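Local coordinates for EmGH1 (Erythrobacter marinus, PDB 5Z87), which probably hydrolyses beta-glucosidic bonds, as a glycoside hydrolase of family 3, at residues 276-281 with 311-316; 288-293 with 340-345. All coordinates share one frame; numbering follows the deposited sequence.

Contact 1 of 2, residues 276-281 with 311-316; sequences GLMASH and VSDWDD
The imidazole of His281 has Asp313 over one face and Asp316 at its edge. Asp313 OD2 stands 3.2 Å from His281 CE1, and that carboxylate is nearly parallel to the ring, 20° apart, whereas the carboxylate of Asp316 is turned almost at right angles to it. Asp316 OD2 lies close to the ring plane and accepts a hydrogen bond from His281 ND1 on its syn lone pair, a short bond of 2.5 Å. Phe247 also stacks on the imidazole, and the ring of Tyr238 meets it with planes nearly perpendicular. An alanine at His281 would probably leave Asp316 OD2 without its N-H mate and take away the flat surface against Asp313.

Asp313 CG is anti to its backbone N (chi1 -155°), which sets CG 3.4 Å from His281 CE1; Asp313 OD1 accepts a hydrogen bond from Trp314 N on its anti side, 2.5 Å away. Both Asp313 and His281 line the pocket that holds a dithiothreitol molecule. Met278 SD rests 3.7 Å from Asp313 CG, and water 1 links His281 O to Asp316 OD1, which also forms a salt bridge with Arg319.

Val311 N donates to Leu277 O at 2.8 Å, and the return bond from Ala279 N to Val311 O is weak. Through this parallel pairing strand 309-311 lies beside strand 276-279, whose other neighbour is strand 229-235, while Leu277 packs on helix 263-270.

Contact 2 of 2, residues 288-293 with 340-345; sequences PAHADT and AGVDIE
The methyl of Ala340 lies over the backbone of Ala291, its CB 3.8 Å from Ala291 C and 4.0 Å from His290 O. This is a junction of two helix ends in the TIM-barrel-like N-terminal domain of family 3 glycoside hydrolases: Ala340 closes helix 330-340, and the facing segment leads into helix 293-303. No hydrogen bond crosses it; the fit is of small apolar groups against main chain.

The backbone on the 288-293 side is tightly turned. Ala291 N bonds to Pro288 O, and Asp292 N reaches Ala289 O at 3.1 Å, so the Ala340 methyl meets main chain at and just after the short 3-10 segment 289-290. Asp292 is the N-cap of helix 293-303, OD1 accepting from Leu295 N, and its side chain comes within about 3 Å of a bound magnesium ion, measured between nearest atoms.

On the other side Gly341 leaves the helix with positive phi (133°), where a side chain would collide with the carbonyl oxygen of Ala340. The turn delivers Val342, whose CG1 is anti to the backbone N, leaving CG2 beside that nitrogen and directed at the facing segment. Val342 CG2 packs 3.6 Å from His290 O. More loosely, Val342 CG2 lies 4.3 Å from His290 CD2. The imidazole itself is held from elsewhere, with NE2 probably accepting from Asp313 N. Beyond Val342 the chain runs on to strand 345-346, and Asp343 forms salt bridges with Arg301 and Arg375.

At the exposed margin Thr293, the first residue of its helix, lays its hydroxyl against the end of the other one, OG1 being 3.7 Å from Ala340 CA.

Both contacts belong to the N-terminal domain, with centres about 8 Å apart, and their segments alternate along the chain. Both are buried; contact 1 has the larger interface, 415 Å² against 214 Å², its centre lies nearer that of the chain, and it combines a parallel strand pairing with polar groups beside the ligand pocket. Contact 2 joins helix ends through van der Waals packing, and reaches an exposed residue at one margin. His290 belongs to contact 2 but reaches contact 1, its CE1 packing 3.2 Å from Asp316 OD2. A probable bond from Ser312 N to Ile344 O ties the chain just after strand 309-311 to the 340-345 segment.

Contact 1 of 2, residues 276-281 with 311-316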
loop_
_atom_site.group_PDB
_atom_site.type_symbol
_atom_site.label_atom_id
_atom_site.label_comp_id
_atom_site.label_asym_id
_atom_site.label_seq_id
_atom_site.Cartn_x
_atom_site.Cartn_y
_atom_site.Cartn_z
ATOM N N GLY A 276 29.724 8.372 -3.637
ATOM C CA GLY A 276 29.183 7.043 -3.791
ATOM C C GLY A 276 27.662 7.019 -3.691
ATOM O O GLY A 276 27.013 7.995 -3.286
ATOM N N LEU A 277 27.103 5.870 -4.063
ATOM C CA LEU A 277 25.668 5.618 -4.025
ATOM C C LEU A 277 25.480 4.116 -3.929
ATOM O O LEU A 277 26.196 3.365 -4.604
ATOM C CB LEU A 277 24.967 6.170 -5.271
ATOM C CG LEU A 277 23.488 5.804 -5.472
ATOM C CD1 LEU A 277 22.757 7.003 -6.039
ATOM C CD2 LEU A 277 23.330 4.610 -6.404
ATOM N N MET A 278 24.527 3.679 -3.099
ATOM C CA MET A 278 24.203 2.257 -2.963
ATOM C C MET A 278 22.781 1.975 -3.449
ATOM O O MET A 278 21.864 2.760 -3.199
ATOM C CB MET A 278 24.357 1.789 -1.511
ATOM C CG MET A 278 23.998 0.325 -1.275
ATOM S SD MET A 278 24.085 -0.111 0.483
ATOM C CE MET A 278 25.846 -0.159 0.762
ATOM N N ALA A 279 22.602 0.851 -4.142
ATOM C CA ALA A 279 21.319 0.469 -4.715
ATOM C C ALA A 279 20.482 -0.298 -3.692
ATOM O O ALA A 279 20.962 -0.690 -2.626
ATOM C CB ALA A 279 21.518 -0.371 -5.980
ATOM N N SER A 280 19.226 -0.549 -4.049
ATOM C CA SER A 280 18.221 -1.089 -3.141
ATOM C C SER A 280 18.032 -2.600 -3.291
ATOM O O SER A 280 18.141 -3.157 -4.386
ATOM C CB SER A 280 16.886 -0.369 -3.378
ATOM O OG SER A 280 15.804 -1.058 -2.773
ATOM N N HIS A 281 17.710 -3.254 -2.165
ATOM C CA HIS A 281 17.330 -4.670 -2.166
ATOM C C HIS A 281 16.225 -4.968 -3.168
ATOM O O HIS A 281 16.170 -6.061 -3.748
ATOM C CB HIS A 281 16.794 -5.096 -0.786
ATOM C CG HIS A 281 17.827 -5.239 0.288
ATOM N ND1 HIS A 281 19.157 -5.490 0.030
ATOM C CD2 HIS A 281 17.705 -5.210 1.640
ATOM C CE1 HIS A 281 19.815 -5.585 1.173
ATOM N NE2 HIS A 281 18.958 -5.417 2.167
ATOM N N VAL A 311 27.809 1.260 -5.424
ATOM C CA VAL A 311 28.119 0.044 -4.676
ATOM C C VAL A 311 26.826 -0.730 -4.467
ATOM O O VAL A 311 25.749 -0.145 -4.290
ATOM C CB VAL A 311 28.821 0.356 -3.337
ATOM C CG1 VAL A 311 27.997 1.342 -2.496
ATOM C CG2 VAL A 311 29.114 -0.915 -2.575
ATOM N N SER A 312 26.917 -2.050 -4.560
ATOM C CA SER A 312 25.765 -2.873 -4.268
ATOM C C SER A 312 25.498 -2.889 -2.768
ATOM O O SER A 312 26.396 -2.678 -1.946
ATOM C CB SER A 312 25.991 -4.302 -4.756
ATOM O OG SER A 312 26.734 -5.033 -3.793
ATOM N N ASP A 313 24.245 -3.154 -2.413
ATOM C CA ASP A 313 23.968 -3.595 -1.056
ATOM C C ASP A 313 24.409 -5.057 -0.888
ATOM O O ASP A 313 24.693 -5.767 -1.862
ATOM C CB ASP A 313 22.488 -3.402 -0.730
ATOM C CG ASP A 313 22.228 -3.263 0.768
ATOM O OD1 ASP A 313 23.067 -3.744 1.562
ATOM O OD2 ASP A 313 21.198 -2.659 1.137
ATOM N N TRP A 314 24.454 -5.509 0.371
ATOM C CA TRP A 314 25.142 -6.753 0.697
ATOM C C TRP A 314 24.601 -7.929 -0.107
ATOM O O TRP A 314 23.435 -8.308 0.029
ATOM C CB TRP A 314 25.059 -7.061 2.193
ATOM C CG TRP A 314 25.793 -8.339 2.479
ATOM C CD1 TRP A 314 25.252 -9.593 2.565
ATOM C CD2 TRP A 314 27.210 -8.505 2.642
ATOM N NE1 TRP A 314 26.236 -10.517 2.795
ATOM C CE2 TRP A 314 27.446 -9.881 2.853
ATOM C CE3 TRP A 314 28.296 -7.623 2.652
ATOM C CZ2 TRP A 314 28.723 -10.399 3.057
ATOM C CZ3 TRP A 314 29.563 -8.137 2.860
ATOM C CH2 TRP A 314 29.767 -9.515 3.057
ATOM N N ASP A 315 25.476 -8.512 -0.932
ATOM C CA ASP A 315 25.203 -9.667 -1.790
ATOM C C ASP A 315 24.013 -9.459 -2.724
ATOM O O ASP A 315 23.429 -10.425 -3.200
ATOM C CB ASP A 315 25.003 -10.948 -0.973
ATOM C CG ASP A 315 25.461 -12.192 -1.723
ATOM O OD1 ASP A 315 26.344 -12.067 -2.594
ATOM O OD2 ASP A 315 24.945 -13.292 -1.454
ATOM N N ASP A 316 23.658 -8.223 -3.053
ATOM C CA ASP A 316 22.451 -8.023 -3.840
ATOM C C ASP A 316 22.636 -8.262 -5.335
ATOM O O ASP A 316 21.628 -8.370 -6.043
ATOM C CB ASP A 316 21.902 -6.615 -3.622
ATOM C CG ASP A 316 20.891 -6.549 -2.485
ATOM O OD1 ASP A 316 20.371 -7.606 -2.052
ATOM O OD2 ASP A 316 20.623 -5.423 -2.020
HETATM O O HOH W 1 17.953 -8.192 -3.319
#

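Contact 2 of 2, residues 288-293 with 340-345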
loop_
_atom_site.group_PDB
_atom_site.type_symbol
_atom_site.label_atom_id
_atom_site.label_comp_id
_atom_site.label_asym_id
_atom_site.label_seq_id
_atom_site.Cartn_x
_atom_site.Cartn_y
_atom_site.Cartn_z
ATOM N N PRO A 288 14.540 -5.518 -10.498
ATOM C CA PRO A 288 15.435 -5.312 -9.354
ATOM C C PRO A 288 16.231 -4.036 -9.534
ATOM O O PRO A 288 16.743 -3.762 -10.620
ATOM C CB PRO A 288 16.340 -6.551 -9.383
ATOM C CG PRO A 288 15.619 -7.551 -10.266
ATOM C CD PRO A 288 14.850 -6.745 -11.245
ATOM N N ALA A 289 16.307 -3.235 -8.461
ATOM C CA ALA A 289 17.054 -1.981 -8.514
ATOM C C ALA A 289 18.506 -2.212 -8.922
ATOM O O ALA A 289 19.086 -1.404 -9.655
ATOM C CB ALA A 289 16.996 -1.264 -7.163
ATOM N N HIS A 290 19.115 -3.302 -8.450
ATOM C CA HIS A 290 20.492 -3.615 -8.822
ATOM C C HIS A 290 20.633 -4.008 -10.288
ATOM O O HIS A 290 21.765 -4.146 -10.761
ATOM C CB HIS A 290 21.040 -4.730 -7.929
ATOM C CG HIS A 290 21.468 -4.258 -6.577
ATOM N ND1 HIS A 290 20.567 -3.960 -5.575
ATOM C CD2 HIS A 290 22.700 -3.994 -6.070
ATOM C CE1 HIS A 290 21.228 -3.541 -4.505
ATOM N NE2 HIS A 290 22.523 -3.557 -4.778
ATOM N N ALA A 291 19.520 -4.190 -11.010
ATOM C CA ALA A 291 19.523 -4.412 -12.456
ATOM C C ALA A 291 18.706 -3.362 -13.201
ATOM O O ALA A 291 18.295 -3.599 -14.338
ATOM C CB ALA A 291 18.993 -5.808 -12.803
ATOM N N ASP A 292 18.475 -2.200 -12.593
ATOM C CA ASP A 292 17.581 -1.184 -13.145
ATOM C C ASP A 292 18.409 -0.185 -13.954
ATOM O O ASP A 292 18.869 0.839 -13.440
ATOM C CB ASP A 292 16.798 -0.512 -12.020
ATOM C CG ASP A 292 15.626 0.313 -12.525
ATOM O OD1 ASP A 292 15.706 0.858 -13.652
ATOM O OD2 ASP A 292 14.617 0.430 -11.786
ATOM N N THR A 293 18.570 -0.478 -15.250
ATOM C CA THR A 293 19.383 0.372 -16.121
ATOM C C THR A 293 18.819 1.777 -16.204
ATOM O O THR A 293 19.572 2.753 -16.226
ATOM C CB THR A 293 19.477 -0.224 -17.533
ATOM O OG1 THR A 293 20.044 -1.539 -17.484
ATOM C CG2 THR A 293 20.344 0.659 -18.425
ATOM N N ALA A 340 24.092 -2.770 -15.960
ATOM C CA ALA A 340 23.118 -1.813 -15.454
ATOM C C ALA A 340 23.825 -0.596 -14.896
ATOM O O ALA A 340 23.378 0.536 -15.101
ATOM C CB ALA A 340 22.225 -2.455 -14.390
ATOM N N GLY A 341 24.946 -0.808 -14.203
ATOM C CA GLY A 341 25.682 0.307 -13.655
ATOM C C GLY A 341 26.120 0.175 -12.209
ATOM O O GLY A 341 26.456 1.182 -11.581
ATOM N N VAL A 342 26.112 -1.041 -11.664
ATOM C CA VAL A 342 26.749 -1.307 -10.376
ATOM C C VAL A 342 28.251 -1.480 -10.604
ATOM O O VAL A 342 28.676 -2.370 -11.349
ATOM C CB VAL A 342 26.162 -2.556 -9.708
ATOM C CG1 VAL A 342 26.866 -2.801 -8.383
ATOM C CG2 VAL A 342 24.640 -2.435 -9.531
ATOM N N ASP A 343 29.056 -0.653 -9.935
ATOM C CA ASP A 343 30.497 -0.615 -10.156
ATOM C C ASP A 343 31.271 -1.531 -9.219
ATOM O O ASP A 343 32.252 -2.145 -9.644
ATOM C CB ASP A 343 31.023 0.819 -10.004
ATOM C CG ASP A 343 30.366 1.779 -10.960
ATOM O OD1 ASP A 343 30.268 1.429 -12.162
ATOM O OD2 ASP A 343 29.945 2.875 -10.519
ATOM N N ILE A 344 30.870 -1.634 -7.951
ATOM C CA ILE A 344 31.601 -2.436 -6.984
ATOM C C ILE A 344 30.609 -3.264 -6.177
ATOM O O ILE A 344 29.576 -2.755 -5.732
ATOM C CB ILE A 344 32.496 -1.568 -6.071
ATOM C CG1 ILE A 344 33.163 -2.425 -4.998
ATOM C CG2 ILE A 344 31.720 -0.436 -5.457
ATOM C CD1 ILE A 344 34.402 -1.785 -4.398
ATOM N N GLU A 345 30.919 -4.544 -6.006
ATOM C CA GLU A 345 30.027 -5.492 -5.371
ATOM C C GLU A 345 30.405 -5.655 -3.903
ATOM O O GLU A 345 31.518 -6.080 -3.577
ATOM C CB GLU A 345 30.071 -6.838 -6.085
ATOM C CG GLU A 345 29.332 -7.900 -5.334
ATOM C CD GLU A 345 29.512 -9.249 -5.954
ATOM O OE1 GLU A 345 28.514 -9.990 -6.065
ATOM O OE2 GLU A 345 30.654 -9.558 -6.356
#